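Long-range contacts in Old Yellow Enzyme (Pichia, PDB 6AGZ), which probably catalyses the asymmetric reduction of enone compounds, using a flavin mononucleotide held in a TIM barrel: residues A[26-31]-A[337-342]; A[10-15]-A[330-335]; A[104-109]-A[180-185]; A[342-347]-A[365-370]. All coordinates share one frame; numbering follows the deposited sequence.

Contact 1: A[26-31]-A[337-342]; sequences KNRLVF and RTLIGC. With FMN (flavin mononucleotide), chain C.
Val30 and Leu339 meet at the seam of the TIM barrel, where the first strand, 29-31, closes in parallel on the last, 338-341. Their side chains cross obliquely, with Val30 CG2 3.8 Å from Leu339 CB. CG2, anti to the carbonyl carbon and beside the backbone N, is the branch of the valine that makes this contact. Leu339 also serves a second neighbour: its CD2 lies 3.6 Å from Arg28 CB, and the two side chains cross at about a right angle. Arg28 runs on extended from CG to NE. At the in-plane edge of its guanidinium, NH1 gives a hydrogen bond to a water 2.6 Å away, and this water also bonds Thr338 O. The other nitrogens are held elsewhere: NE by Lys16 O, NH2 by Pro17 O and a salt bridge to Asp336. The opposite face of the sheet carries Leu29 and Ile340. There Leu29 CD1 packs on Cys342 SG at 3.8 Å, and both Leu29 and Cys342 also touch helix 352-358. A ladder of three backbone bonds fixes the register: Ile340 N to Arg28 O at 2.9 Å, nearly straight at 175°, then Val30 N to Ile340 O, then Cys342 N to Val30 O at 3.0 Å. Just before the strand, Asn27 OD1 accepts from Leu29 N in an Asx turn. Gly341 pairs with Val30, offering only backbone to it. One residue further on, the strand delivers the chain to the flavin phosphate, with Cys342 CA 3.3 Å from FMN O2P.

Contact 2: A[10-15]-A[330-335]; sequences ADTNLF and KDVNAD
Asn13 grips Val332, Asn333 and Asp335, at and just after the end of helix 328-334, with both its backbone and its side chain. Three hydrogen bonds do the work. The backbone N of Asn13 gives to Asn333 OD1 at 2.9 Å, lying in the plane of that carbonyl. The side-chain amide of Asn13 stands almost upright against that of Asn333, their planes 87° apart, and sends ND2 instead to the main chain: to Val332 O at 3.1 Å, tilted somewhat from the carbonyl plane, and more weakly to Asp335 O. CG, anti to its own carbonyl carbon (chi1 -83°), is put beside Val332 O and Asn333 OD1, from where ND2 reaches the main chain. An alanine here would probably leave Val332 O and Asp335 O without this side-chain donor, and the helix end less firmly tied to the loop. Inside the loop, an ST turn has Thr12 OG1 accepting from Leu14 N at 3.2 Å while it also bonds Leu9 O.

Packing fills in around these bonds. Asn13 CB sits close to two acceptors, 3.2 Å from both Val332 O and Asn333 OD1. Val332 CG2 rests 3.8 Å from Leu14 N and reaches Leu14 CD1 more loosely. Thr12 crosses Asn333 at about a right angle, with CG2 4.0 Å from Asn333 ND2.

The contact thus joins the loop leading to strand 18-20 onto an outer helix of the barrel. Leu14 and Val332 both lie on Ile340 of strand 338-341, Leu14 pairs through its backbone with Arg28, and Ala10 and Phe15 touch Arg357 of helix 352-358.

Contact 3: A[104-109]-A[180-185]; sequences GSHISM and GFDMVE
The ring of Phe181 takes Met109 CB on one face, over its centre, 3.7 Å from the centroid and 10° off the ring normal, a CH-pi contact. Ile107 O lies at the edge of the same ring, in its plane. Further along Met109, SD makes an oblique Met-aromatic contact, and the bend at chi3 (-79°) brings CE to 3.5 Å from Phe181 CZ. Ile107 comes obliquely, its CG2 3.7 Å from Phe181 CD1. An alanine in place of Phe181 would probably open a gap beside Met109 and Ile107, leaving the thioether freer to turn. The second flat group, the carboxylate of Asp182, receives Ile107 N on the anti side of OD2 at 2.9 Å; OD2 also bonds His101. Its other oxygen, OD1, lies at the edge of the His106 ring, near the ring plane.

The backbones pair as neighbouring parallel strands of the TIM barrel. Asp182 N gives to Ile107 O at 2.9 Å, Met109 N to Met183 O at 3.2 Å, and Glu185 N to Met109 O at 2.7 Å. Between the first two, Met183 N is buried without a partner. On the face away from Phe181, Ser108 OG packs 3.4 Å from Met183 CB and is bonded to Tyr281 OH, which also holds Glu185 OE1.

Strands 106-112 and 183-187 are thus bound side by side. Phe181, Ile107 and Met109 lie against helix 87-102, while His106, Asp182 and Met183 touch the small strand 23-25.

Contact 4: A[342-347]-A[365-370]; sequences CSRYFT and YDRSRF. With FMN (flavin mononucleotide), chain C.
Arg344 lies between the flavin phosphate and the residues of 365-370. Its CB sits over the centre of the Tyr365 ring, 3.8 Å from the centroid, a CH-pi contact. CG approaches Phe370 CZ at 3.9 Å and also lies near the phosphate, while CD passes Tyr365 CZ. The turn at chi3 (-77°) then brings NE round to FMN O3P, 2.9 Å away. At the tip, NH2 gives FMN O1P a bond of 3.0 Å, in the plane of the guanidinium. Tyr365 OH stands over one face of that group, 4.0 Å from NH1. Arg367 NH2 comes within 4.5 Å of the same NH1, a like charge that the phosphate probably offsets. The backbone N atoms of Ser343 and Arg344 add bonds to O2P and O3P, as at the phosphate site of many TIM barrels.

Tyr365 also drives its edge into the face of Tyr345, a T-shaped pair with planes 80° apart. A water links Thr347 OG1 to Asp366 N, and Phe370 CD2 reaches the flavin ring methyl C7M at 3.5 Å.

In the fold, the short helix 344-348 follows strand 338-341, and Ser343 and Arg344, around its start, reach the phosphate. The 365-370 loop, coming after helix 352-358, packs against it, while Phe346 touches Leu352 and Pro353 of that helix and meets the Phe31 ring.

Overall arrangement
Contacts 1 and 3 are the buried ones: both pair parallel strands of the same barrel through backbone bonds, their centres about 14 Å apart. Contact 1 is mainly apolar between its side chains, whereas contact 3 adds a serine and an aspartate to its aromatic and apolar packing. Contacts 2 and 4 are partly exposed. In contact 2 an asparagine uses its backbone N as well as its side-chain amide; in contact 4 Arg344 adds charged bonds to the phosphate, while the segments themselves meet through aromatic rings. Contact 1 is the hub: it touches contact 2 through Arg28 and Leu14 and shares Cys342 with contact 4, the other flavin-touching contact.

Contact 1: A[26-31]-A[337-342]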
# COMPACT_ATOMS: atom_id res chain seq x y z
N LYS A 26 -1.64 -31.46 -5.14
CA LYS A 26 -0.44 -32.14 -5.61
C LYS A 26 0.53 -31.19 -6.30
O LYS A 26 1.73 -31.46 -6.33
CB LYS A 26 -0.83 -33.28 -6.55
CG LYS A 26 0.31 -34.21 -6.94
CD LYS A 26 -0.19 -35.34 -7.82
CE LYS A 26 0.95 -36.24 -8.28
NZ LYS A 26 0.47 -37.35 -9.14
N ASN A 27 0.04 -30.08 -6.85
CA ASN A 27 0.89 -29.07 -7.47
C ASN A 27 0.34 -27.69 -7.13
O ASN A 27 -0.67 -27.55 -6.43
CB ASN A 27 1.01 -29.29 -8.98
CG ASN A 27 -0.33 -29.22 -9.70
OD1 ASN A 27 -1.10 -28.27 -9.53
ND2 ASN A 27 -0.61 -30.22 -10.53
N ARG A 28 1.00 -26.66 -7.65
CA ARG A 28 0.61 -25.28 -7.42
C ARG A 28 0.23 -24.57 -8.72
O ARG A 28 0.23 -23.34 -8.77
CB ARG A 28 1.73 -24.54 -6.69
CG ARG A 28 2.25 -25.33 -5.50
CD ARG A 28 3.26 -24.59 -4.65
NE ARG A 28 3.78 -25.46 -3.60
CZ ARG A 28 4.63 -25.07 -2.65
NH1 ARG A 28 5.06 -23.81 -2.62
NH2 ARG A 28 5.04 -25.93 -1.73
N LEU A 29 -0.08 -25.34 -9.76
CA LEU A 29 -0.62 -24.80 -11.00
C LEU A 29 -2.14 -24.77 -10.90
O LEU A 29 -2.77 -25.77 -10.56
CB LEU A 29 -0.18 -25.65 -12.19
CG LEU A 29 -0.82 -25.36 -13.54
CD1 LEU A 29 -0.37 -24.02 -14.09
CD2 LEU A 29 -0.52 -26.48 -14.53
N VAL A 30 -2.73 -23.61 -11.20
CA VAL A 30 -4.15 -23.38 -11.02
C VAL A 30 -4.78 -22.99 -12.35
O VAL A 30 -4.19 -22.23 -13.12
CB VAL A 30 -4.42 -22.29 -9.96
CG1 VAL A 30 -5.91 -22.06 -9.78
CG2 VAL A 30 -3.77 -22.67 -8.64
N PHE A 31 -5.96 -23.54 -12.62
CA PHE A 31 -6.81 -23.08 -13.71
C PHE A 31 -7.70 -21.97 -13.16
O PHE A 31 -8.69 -22.25 -12.47
CB PHE A 31 -7.65 -24.23 -14.27
CG PHE A 31 -8.46 -23.86 -15.49
CD1 PHE A 31 -8.13 -22.75 -16.25
CD2 PHE A 31 -9.54 -24.64 -15.87
CE1 PHE A 31 -8.88 -22.42 -17.37
CE2 PHE A 31 -10.28 -24.31 -16.99
CZ PHE A 31 -9.95 -23.20 -17.74
N ARG A 337 4.13 -20.31 -0.37
CA ARG A 337 2.69 -20.09 -0.28
C ARG A 337 2.10 -19.52 -1.57
O ARG A 337 1.00 -18.95 -1.54
CB ARG A 337 2.35 -19.17 0.90
CG ARG A 337 3.17 -17.87 0.99
CD ARG A 337 2.61 -16.77 0.11
NE ARG A 337 3.25 -15.48 0.33
CZ ARG A 337 2.65 -14.43 0.89
NH1 ARG A 337 1.39 -14.51 1.28
NH2 ARG A 337 3.32 -13.29 1.05
N THR A 338 2.79 -19.67 -2.70
CA THR A 338 2.39 -19.02 -3.94
C THR A 338 1.89 -20.05 -4.94
O THR A 338 2.60 -21.01 -5.26
CB THR A 338 3.56 -18.23 -4.54
OG1 THR A 338 3.96 -17.21 -3.62
CG2 THR A 338 3.14 -17.59 -5.85
N LEU A 339 0.68 -19.84 -5.44
CA LEU A 339 0.11 -20.59 -6.55
C LEU A 339 0.23 -19.77 -7.83
O LEU A 339 0.20 -18.54 -7.80
CB LEU A 339 -1.36 -20.94 -6.29
CG LEU A 339 -1.70 -21.63 -4.97
CD1 LEU A 339 -3.21 -21.80 -4.84
CD2 LEU A 339 -1.01 -22.97 -4.86
N ILE A 340 0.36 -20.46 -8.95
CA ILE A 340 0.51 -19.82 -10.26
C ILE A 340 -0.68 -20.23 -11.12
O ILE A 340 -0.91 -21.42 -11.36
CB ILE A 340 1.83 -20.20 -10.94
CG1 ILE A 340 3.02 -19.71 -10.11
CG2 ILE A 340 1.89 -19.61 -12.34
CD1 ILE A 340 3.15 -18.21 -10.05
N GLY A 341 -1.45 -19.24 -11.57
CA GLY A 341 -2.61 -19.47 -12.41
C GLY A 341 -2.31 -19.19 -13.87
O GLY A 341 -1.68 -18.19 -14.21
N CYS A 342 -2.76 -20.10 -14.73
CA CYS A 342 -2.62 -19.96 -16.18
C CYS A 342 -3.97 -20.25 -16.81
O CYS A 342 -4.45 -21.39 -16.77
CB CYS A 342 -1.55 -20.91 -16.73
SG CYS A 342 0.07 -20.75 -15.92
N1 FMN C . -11.25 -13.93 -14.40
C2 FMN C . -12.20 -14.02 -13.39
O2 FMN C . -11.91 -13.67 -12.25
N3 FMN C . -13.46 -14.49 -13.68
C4 FMN C . -13.78 -14.87 -14.96
O4 FMN C . -14.91 -15.30 -15.22
C4A FMN C . -12.83 -14.78 -15.97
N5 FMN C . -13.15 -15.17 -17.25
C5A FMN C . -12.21 -15.09 -18.25
C6 FMN C . -12.55 -15.48 -19.54
C7 FMN C . -11.61 -15.40 -20.56
C7M FMN C . -11.97 -15.82 -21.95
C8 FMN C . -10.33 -14.92 -20.29
C8M FMN C . -9.31 -14.84 -21.39
C9 FMN C . -10.00 -14.53 -19.00
C9A FMN C . -10.94 -14.61 -17.98
N10 FMN C . -10.61 -14.22 -16.69
C10 FMN C . -11.56 -14.31 -15.68
C1' FMN C . -9.23 -13.72 -16.38
C2' FMN C . -8.34 -14.94 -16.11
O2' FMN C . -8.83 -15.63 -14.99
C3' FMN C . -6.87 -14.59 -15.91
O3' FMN C . -6.72 -13.79 -14.75
C4' FMN C . -6.30 -13.86 -17.12
O4' FMN C . -6.67 -14.54 -18.30
C5' FMN C . -4.78 -13.76 -17.07
O5' FMN C . -4.23 -15.05 -16.92
P FMN C . -3.45 -15.74 -18.14
O1P FMN C . -2.38 -14.79 -18.64
O2P FMN C . -2.80 -17.02 -17.68
O3P FMN C . -4.43 -16.04 -19.25
O HOH W 1 4.77 -21.55 -3.83

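Contact 2: A[10-15]-A[330-335]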
# COMPACT_ATOMS: atom_id res chain seq x y z
N ALA A 10 9.05 -29.25 -13.59
CA ALA A 10 8.97 -30.20 -12.48
C ALA A 10 10.04 -29.94 -11.43
O ALA A 10 9.91 -30.41 -10.29
CB ALA A 10 9.09 -31.63 -13.00
N ASP A 11 11.09 -29.20 -11.78
CA ASP A 11 12.16 -28.88 -10.84
C ASP A 11 11.74 -27.87 -9.78
O ASP A 11 12.43 -27.74 -8.76
CB ASP A 11 13.37 -28.32 -11.60
CG ASP A 11 14.20 -29.38 -12.25
OD1 ASP A 11 15.28 -29.63 -11.79
OD2 ASP A 11 13.77 -29.96 -13.22
N THR A 12 10.63 -27.17 -9.98
CA THR A 12 10.31 -25.98 -9.21
C THR A 12 9.19 -26.25 -8.21
O THR A 12 8.64 -27.35 -8.13
CB THR A 12 9.93 -24.83 -10.15
OG1 THR A 12 8.67 -25.13 -10.78
CG2 THR A 12 10.99 -24.66 -11.23
N ASN A 13 8.86 -25.21 -7.44
CA ASN A 13 7.73 -25.27 -6.52
C ASN A 13 6.41 -25.47 -7.24
O ASN A 13 5.42 -25.85 -6.60
CB ASN A 13 7.66 -24.00 -5.67
CG ASN A 13 8.58 -24.04 -4.47
OD1 ASN A 13 9.36 -24.98 -4.30
ND2 ASN A 13 8.51 -23.02 -3.63
N LEU A 14 6.36 -25.21 -8.55
CA LEU A 14 5.11 -25.35 -9.29
C LEU A 14 4.55 -26.76 -9.20
O LEU A 14 3.33 -26.95 -9.27
CB LEU A 14 5.32 -24.96 -10.76
CG LEU A 14 4.04 -24.88 -11.60
CD1 LEU A 14 3.16 -23.74 -11.11
CD2 LEU A 14 4.35 -24.74 -13.08
N PHE A 15 5.41 -27.76 -9.03
CA PHE A 15 4.98 -29.14 -8.85
C PHE A 15 5.41 -29.69 -7.50
O PHE A 15 5.73 -30.88 -7.37
CB PHE A 15 5.47 -30.02 -10.00
CG PHE A 15 4.77 -29.74 -11.29
CD1 PHE A 15 3.53 -30.30 -11.54
CD2 PHE A 15 5.33 -28.91 -12.24
CE1 PHE A 15 2.87 -30.04 -12.72
CE2 PHE A 15 4.68 -28.64 -13.42
CZ PHE A 15 3.44 -29.21 -13.66
N LYS A 330 10.58 -17.45 -10.64
CA LYS A 330 10.92 -16.53 -9.56
C LYS A 330 9.80 -16.43 -8.54
O LYS A 330 10.04 -16.53 -7.33
CB LYS A 330 11.24 -15.15 -10.15
CG LYS A 330 11.79 -14.14 -9.16
CD LYS A 330 11.76 -12.74 -9.76
CE LYS A 330 12.48 -11.73 -8.89
NZ LYS A 330 13.95 -11.78 -9.07
N ASP A 331 8.56 -16.26 -9.00
CA ASP A 331 7.46 -16.02 -8.07
C ASP A 331 7.06 -17.29 -7.33
O ASP A 331 6.81 -17.26 -6.12
CB ASP A 331 6.26 -15.43 -8.81
CG ASP A 331 6.53 -14.03 -9.32
OD1 ASP A 331 7.58 -13.45 -8.96
OD2 ASP A 331 5.69 -13.50 -10.08
N VAL A 332 6.99 -18.43 -8.03
CA VAL A 332 6.56 -19.65 -7.37
C VAL A 332 7.65 -20.16 -6.43
O VAL A 332 7.34 -20.82 -5.42
CB VAL A 332 6.15 -20.72 -8.40
CG1 VAL A 332 7.37 -21.44 -8.97
CG2 VAL A 332 5.19 -21.72 -7.77
N ASN A 333 8.91 -19.86 -6.71
CA ASN A 333 10.00 -20.26 -5.82
C ASN A 333 10.33 -19.20 -4.77
O ASN A 333 11.13 -19.48 -3.87
CB ASN A 333 11.26 -20.58 -6.63
CG ASN A 333 11.18 -21.93 -7.33
OD1 ASN A 333 10.36 -22.77 -6.98
ND2 ASN A 333 12.04 -22.13 -8.32
N ALA A 334 9.73 -18.01 -4.87
CA ALA A 334 10.06 -16.93 -3.94
C ALA A 334 9.72 -17.31 -2.51
O ALA A 334 10.45 -16.96 -1.57
CB ALA A 334 9.34 -15.65 -4.34
N ASP A 335 8.60 -18.01 -2.31
CA ASP A 335 8.21 -18.46 -0.98
C ASP A 335 7.51 -19.81 -1.12
O ASP A 335 7.56 -20.45 -2.18
CB ASP A 335 7.34 -17.41 -0.27
CG ASP A 335 6.11 -17.02 -1.07
OD1 ASP A 335 5.48 -17.89 -1.71
OD2 ASP A 335 5.76 -15.82 -1.05

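Contact 3: A[104-109]-A[180-185]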
# COMPACT_ATOMS: atom_id res chain seq x y z
N GLY A 104 -9.02 -37.05 -9.40
CA GLY A 104 -7.93 -36.80 -8.48
C GLY A 104 -7.53 -35.35 -8.32
O GLY A 104 -6.48 -35.08 -7.74
N SER A 105 -8.33 -34.42 -8.82
CA SER A 105 -8.08 -32.99 -8.68
C SER A 105 -9.08 -32.38 -7.71
O SER A 105 -9.92 -33.06 -7.12
CB SER A 105 -8.13 -32.29 -10.04
OG SER A 105 -7.09 -32.76 -10.89
N HIS A 106 -8.97 -31.06 -7.54
CA HIS A 106 -9.82 -30.31 -6.64
C HIS A 106 -10.32 -29.06 -7.36
O HIS A 106 -9.70 -28.59 -8.31
CB HIS A 106 -9.06 -29.93 -5.36
CG HIS A 106 -8.20 -31.04 -4.83
ND1 HIS A 106 -8.60 -31.88 -3.82
CD2 HIS A 106 -6.95 -31.45 -5.19
CE1 HIS A 106 -7.64 -32.76 -3.57
NE2 HIS A 106 -6.63 -32.52 -4.39
N ILE A 107 -11.45 -28.53 -6.90
CA ILE A 107 -12.14 -27.48 -7.64
C ILE A 107 -12.75 -26.47 -6.68
O ILE A 107 -13.30 -26.84 -5.63
CB ILE A 107 -13.21 -28.08 -8.59
CG1 ILE A 107 -13.81 -26.99 -9.48
CG2 ILE A 107 -14.29 -28.82 -7.80
CD1 ILE A 107 -14.60 -27.54 -10.64
N SER A 108 -12.64 -25.20 -7.03
CA SER A 108 -13.29 -24.10 -6.35
C SER A 108 -14.23 -23.40 -7.33
O SER A 108 -13.95 -23.32 -8.52
CB SER A 108 -12.27 -23.09 -5.80
OG SER A 108 -12.89 -21.88 -5.40
N MET A 109 -15.36 -22.91 -6.82
CA MET A 109 -16.31 -22.17 -7.64
C MET A 109 -16.20 -20.68 -7.33
O MET A 109 -16.30 -20.27 -6.17
CB MET A 109 -17.74 -22.65 -7.40
CG MET A 109 -18.78 -21.67 -7.93
SD MET A 109 -20.48 -22.28 -7.96
CE MET A 109 -20.46 -23.30 -9.43
N GLY A 180 -20.48 -29.79 -3.31
CA GLY A 180 -19.25 -30.40 -2.85
C GLY A 180 -17.97 -29.72 -3.28
O GLY A 180 -16.91 -30.34 -3.20
N PHE A 181 -18.04 -28.47 -3.75
CA PHE A 181 -16.83 -27.74 -4.11
C PHE A 181 -15.89 -27.63 -2.90
O PHE A 181 -16.33 -27.61 -1.75
CB PHE A 181 -17.17 -26.34 -4.62
CG PHE A 181 -17.77 -26.32 -6.00
CD1 PHE A 181 -16.95 -26.29 -7.12
CD2 PHE A 181 -19.14 -26.32 -6.17
CE1 PHE A 181 -17.50 -26.26 -8.39
CE2 PHE A 181 -19.69 -26.29 -7.44
CZ PHE A 181 -18.87 -26.26 -8.55
N ASP A 182 -14.59 -27.56 -3.18
CA ASP A 182 -13.62 -27.45 -2.10
C ASP A 182 -13.56 -26.03 -1.54
O ASP A 182 -13.37 -25.85 -0.34
CB ASP A 182 -12.24 -27.89 -2.59
CG ASP A 182 -12.22 -29.34 -3.05
OD1 ASP A 182 -12.19 -30.24 -2.18
OD2 ASP A 182 -12.24 -29.58 -4.28
N MET A 183 -13.71 -25.03 -2.40
CA MET A 183 -13.76 -23.64 -1.96
C MET A 183 -14.85 -22.91 -2.73
O MET A 183 -15.40 -23.42 -3.71
CB MET A 183 -12.43 -22.91 -2.16
CG MET A 183 -11.25 -23.50 -1.43
SD MET A 183 -10.30 -24.61 -2.48
CE MET A 183 -8.90 -24.97 -1.41
N VAL A 184 -15.15 -21.71 -2.27
CA VAL A 184 -16.00 -20.77 -2.99
C VAL A 184 -15.25 -19.44 -3.04
O VAL A 184 -14.78 -18.95 -2.01
CB VAL A 184 -17.39 -20.63 -2.34
CG1 VAL A 184 -17.34 -19.95 -0.97
CG2 VAL A 184 -18.34 -19.92 -3.27
N GLU A 185 -15.08 -18.91 -4.25
CA GLU A 185 -14.25 -17.73 -4.46
C GLU A 185 -15.13 -16.54 -4.78
O GLU A 185 -15.91 -16.57 -5.74
CB GLU A 185 -13.24 -17.96 -5.59
CG GLU A 185 -12.44 -16.72 -5.95
CD GLU A 185 -11.43 -16.97 -7.05
OE1 GLU A 185 -10.86 -18.08 -7.10
OE2 GLU A 185 -11.20 -16.05 -7.87

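Contact 4: A[342-347]-A[365-370]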
# COMPACT_ATOMS: atom_id res chain seq x y z
N CYS A 342 -2.76 -20.10 -14.73
CA CYS A 342 -2.62 -19.96 -16.18
C CYS A 342 -3.97 -20.25 -16.81
O CYS A 342 -4.45 -21.39 -16.77
CB CYS A 342 -1.55 -20.91 -16.73
SG CYS A 342 0.07 -20.75 -15.92
N SER A 343 -4.60 -19.23 -17.39
CA SER A 343 -5.96 -19.33 -17.91
C SER A 343 -6.00 -19.57 -19.42
O SER A 343 -6.55 -20.57 -19.88
CB SER A 343 -6.75 -18.07 -17.55
OG SER A 343 -7.96 -18.00 -18.29
N ARG A 344 -5.42 -18.65 -20.20
CA ARG A 344 -5.60 -18.69 -21.64
C ARG A 344 -4.99 -19.94 -22.26
O ARG A 344 -5.58 -20.55 -23.16
CB ARG A 344 -5.01 -17.43 -22.28
CG ARG A 344 -5.90 -16.20 -22.10
CD ARG A 344 -5.25 -14.93 -22.61
NE ARG A 344 -4.25 -14.41 -21.68
CZ ARG A 344 -3.67 -13.21 -21.80
NH1 ARG A 344 -3.99 -12.42 -22.80
NH2 ARG A 344 -2.77 -12.82 -20.90
N TYR A 345 -3.82 -20.36 -21.78
CA TYR A 345 -3.21 -21.58 -22.29
C TYR A 345 -3.89 -22.84 -21.75
O TYR A 345 -3.78 -23.89 -22.38
CB TYR A 345 -1.72 -21.61 -21.98
CG TYR A 345 -0.90 -20.81 -22.96
CD1 TYR A 345 -0.67 -21.27 -24.25
CD2 TYR A 345 -0.37 -19.58 -22.60
CE1 TYR A 345 0.07 -20.54 -25.15
CE2 TYR A 345 0.38 -18.84 -23.50
CZ TYR A 345 0.59 -19.32 -24.77
OH TYR A 345 1.33 -18.59 -25.67
N PHE A 346 -4.58 -22.75 -20.62
CA PHE A 346 -5.33 -23.90 -20.13
C PHE A 346 -6.54 -24.18 -21.00
O PHE A 346 -7.00 -25.33 -21.07
CB PHE A 346 -5.75 -23.68 -18.68
CG PHE A 346 -5.52 -24.87 -17.79
CD1 PHE A 346 -5.81 -26.15 -18.24
CD2 PHE A 346 -5.02 -24.72 -16.51
CE1 PHE A 346 -5.59 -27.25 -17.43
CE2 PHE A 346 -4.80 -25.81 -15.69
CZ PHE A 346 -5.09 -27.08 -16.15
N THR A 347 -7.07 -23.16 -21.68
CA THR A 347 -8.21 -23.36 -22.56
C THR A 347 -7.84 -24.22 -23.77
O THR A 347 -8.63 -25.05 -24.22
CB THR A 347 -8.77 -22.01 -23.02
OG1 THR A 347 -7.80 -21.34 -23.83
CG2 THR A 347 -9.13 -21.14 -21.82
N TYR A 365 -3.46 -20.65 -27.93
CA TYR A 365 -4.87 -20.45 -27.67
C TYR A 365 -5.50 -19.60 -28.76
O TYR A 365 -4.82 -18.88 -29.50
CB TYR A 365 -5.09 -19.81 -26.29
CG TYR A 365 -4.36 -18.50 -26.07
CD1 TYR A 365 -4.90 -17.30 -26.51
CD2 TYR A 365 -3.14 -18.46 -25.41
CE1 TYR A 365 -4.25 -16.10 -26.31
CE2 TYR A 365 -2.48 -17.27 -25.20
CZ TYR A 365 -3.04 -16.09 -25.65
OH TYR A 365 -2.38 -14.90 -25.45
N ASP A 366 -6.82 -19.69 -28.87
CA ASP A 366 -7.58 -19.02 -29.92
C ASP A 366 -8.63 -18.13 -29.25
O ASP A 366 -9.70 -18.61 -28.85
CB ASP A 366 -8.22 -20.03 -30.86
CG ASP A 366 -8.89 -19.39 -32.06
OD1 ASP A 366 -8.78 -18.15 -32.22
OD2 ASP A 366 -9.53 -20.12 -32.84
N ARG A 367 -8.33 -16.84 -29.14
CA ARG A 367 -9.24 -15.90 -28.49
C ARG A 367 -10.57 -15.81 -29.21
O ARG A 367 -11.61 -15.57 -28.58
CB ARG A 367 -8.58 -14.52 -28.40
CG ARG A 367 -9.54 -13.37 -28.13
CD ARG A 367 -8.81 -12.09 -27.75
NE ARG A 367 -8.22 -12.19 -26.42
CZ ARG A 367 -8.90 -12.02 -25.29
NH1 ARG A 367 -10.19 -11.76 -25.32
NH2 ARG A 367 -8.27 -12.12 -24.12
N SER A 368 -10.58 -16.02 -30.53
CA SER A 368 -11.82 -15.88 -31.30
C SER A 368 -12.89 -16.87 -30.88
O SER A 368 -14.06 -16.68 -31.22
CB SER A 368 -11.53 -16.05 -32.80
OG SER A 368 -11.25 -17.40 -33.11
N ARG A 369 -12.53 -17.92 -30.14
CA ARG A 369 -13.48 -18.92 -29.67
C ARG A 369 -13.57 -18.97 -28.15
O ARG A 369 -14.10 -19.94 -27.60
CB ARG A 369 -13.14 -20.30 -30.24
CG ARG A 369 -13.68 -20.53 -31.65
CD ARG A 369 -12.58 -20.88 -32.63
NE ARG A 369 -12.61 -22.29 -33.02
CZ ARG A 369 -11.58 -23.12 -32.92
NH1 ARG A 369 -10.43 -22.69 -32.44
NH2 ARG A 369 -11.71 -24.38 -33.30
N PHE A 370 -13.07 -17.94 -27.47
CA PHE A 370 -13.23 -17.85 -26.02
C PHE A 370 -14.71 -17.83 -25.64
O PHE A 370 -15.14 -18.55 -24.73
CB PHE A 370 -12.53 -16.60 -25.48
CG PHE A 370 -11.04 -16.72 -25.38
CD1 PHE A 370 -10.40 -17.93 -25.59
CD2 PHE A 370 -10.27 -15.62 -25.05
CE1 PHE A 370 -9.03 -18.04 -25.49
CE2 PHE A 370 -8.89 -15.72 -24.94
CZ PHE A 370 -8.27 -16.93 -25.16
N1 FMN C . -11.25 -13.93 -14.40
C2 FMN C . -12.20 -14.02 -13.39
O2 FMN C . -11.91 -13.67 -12.25
N3 FMN C . -13.46 -14.49 -13.68
C4 FMN C . -13.78 -14.87 -14.96
O4 FMN C . -14.91 -15.30 -15.22
C4A FMN C . -12.83 -14.78 -15.97
N5 FMN C . -13.15 -15.17 -17.25
C5A FMN C . -12.21 -15.09 -18.25
C6 FMN C . -12.55 -15.48 -19.54
C7 FMN C . -11.61 -15.40 -20.56
C7M FMN C . -11.97 -15.82 -21.95
C8 FMN C . -10.33 -14.92 -20.29
C8M FMN C . -9.31 -14.84 -21.39
C9 FMN C . -10.00 -14.53 -19.00
C9A FMN C . -10.94 -14.61 -17.98
N10 FMN C . -10.61 -14.22 -16.69
C10 FMN C . -11.56 -14.31 -15.68
C1' FMN C . -9.23 -13.72 -16.38
C2' FMN C . -8.34 -14.94 -16.11
O2' FMN C . -8.83 -15.63 -14.99
C3' FMN C . -6.87 -14.59 -15.91
O3' FMN C . -6.72 -13.79 -14.75
C4' FMN C . -6.30 -13.86 -17.12
O4' FMN C . -6.67 -14.54 -18.30
C5' FMN C . -4.78 -13.76 -17.07
O5' FMN C . -4.23 -15.05 -16.92
P FMN C . -3.45 -15.74 -18.14
O1P FMN C . -2.38 -14.79 -18.64
O2P FMN C . -2.80 -17.02 -17.68
O3P FMN C . -4.43 -16.04 -19.25
O HOH W 2 -8.17 -21.24 -26.77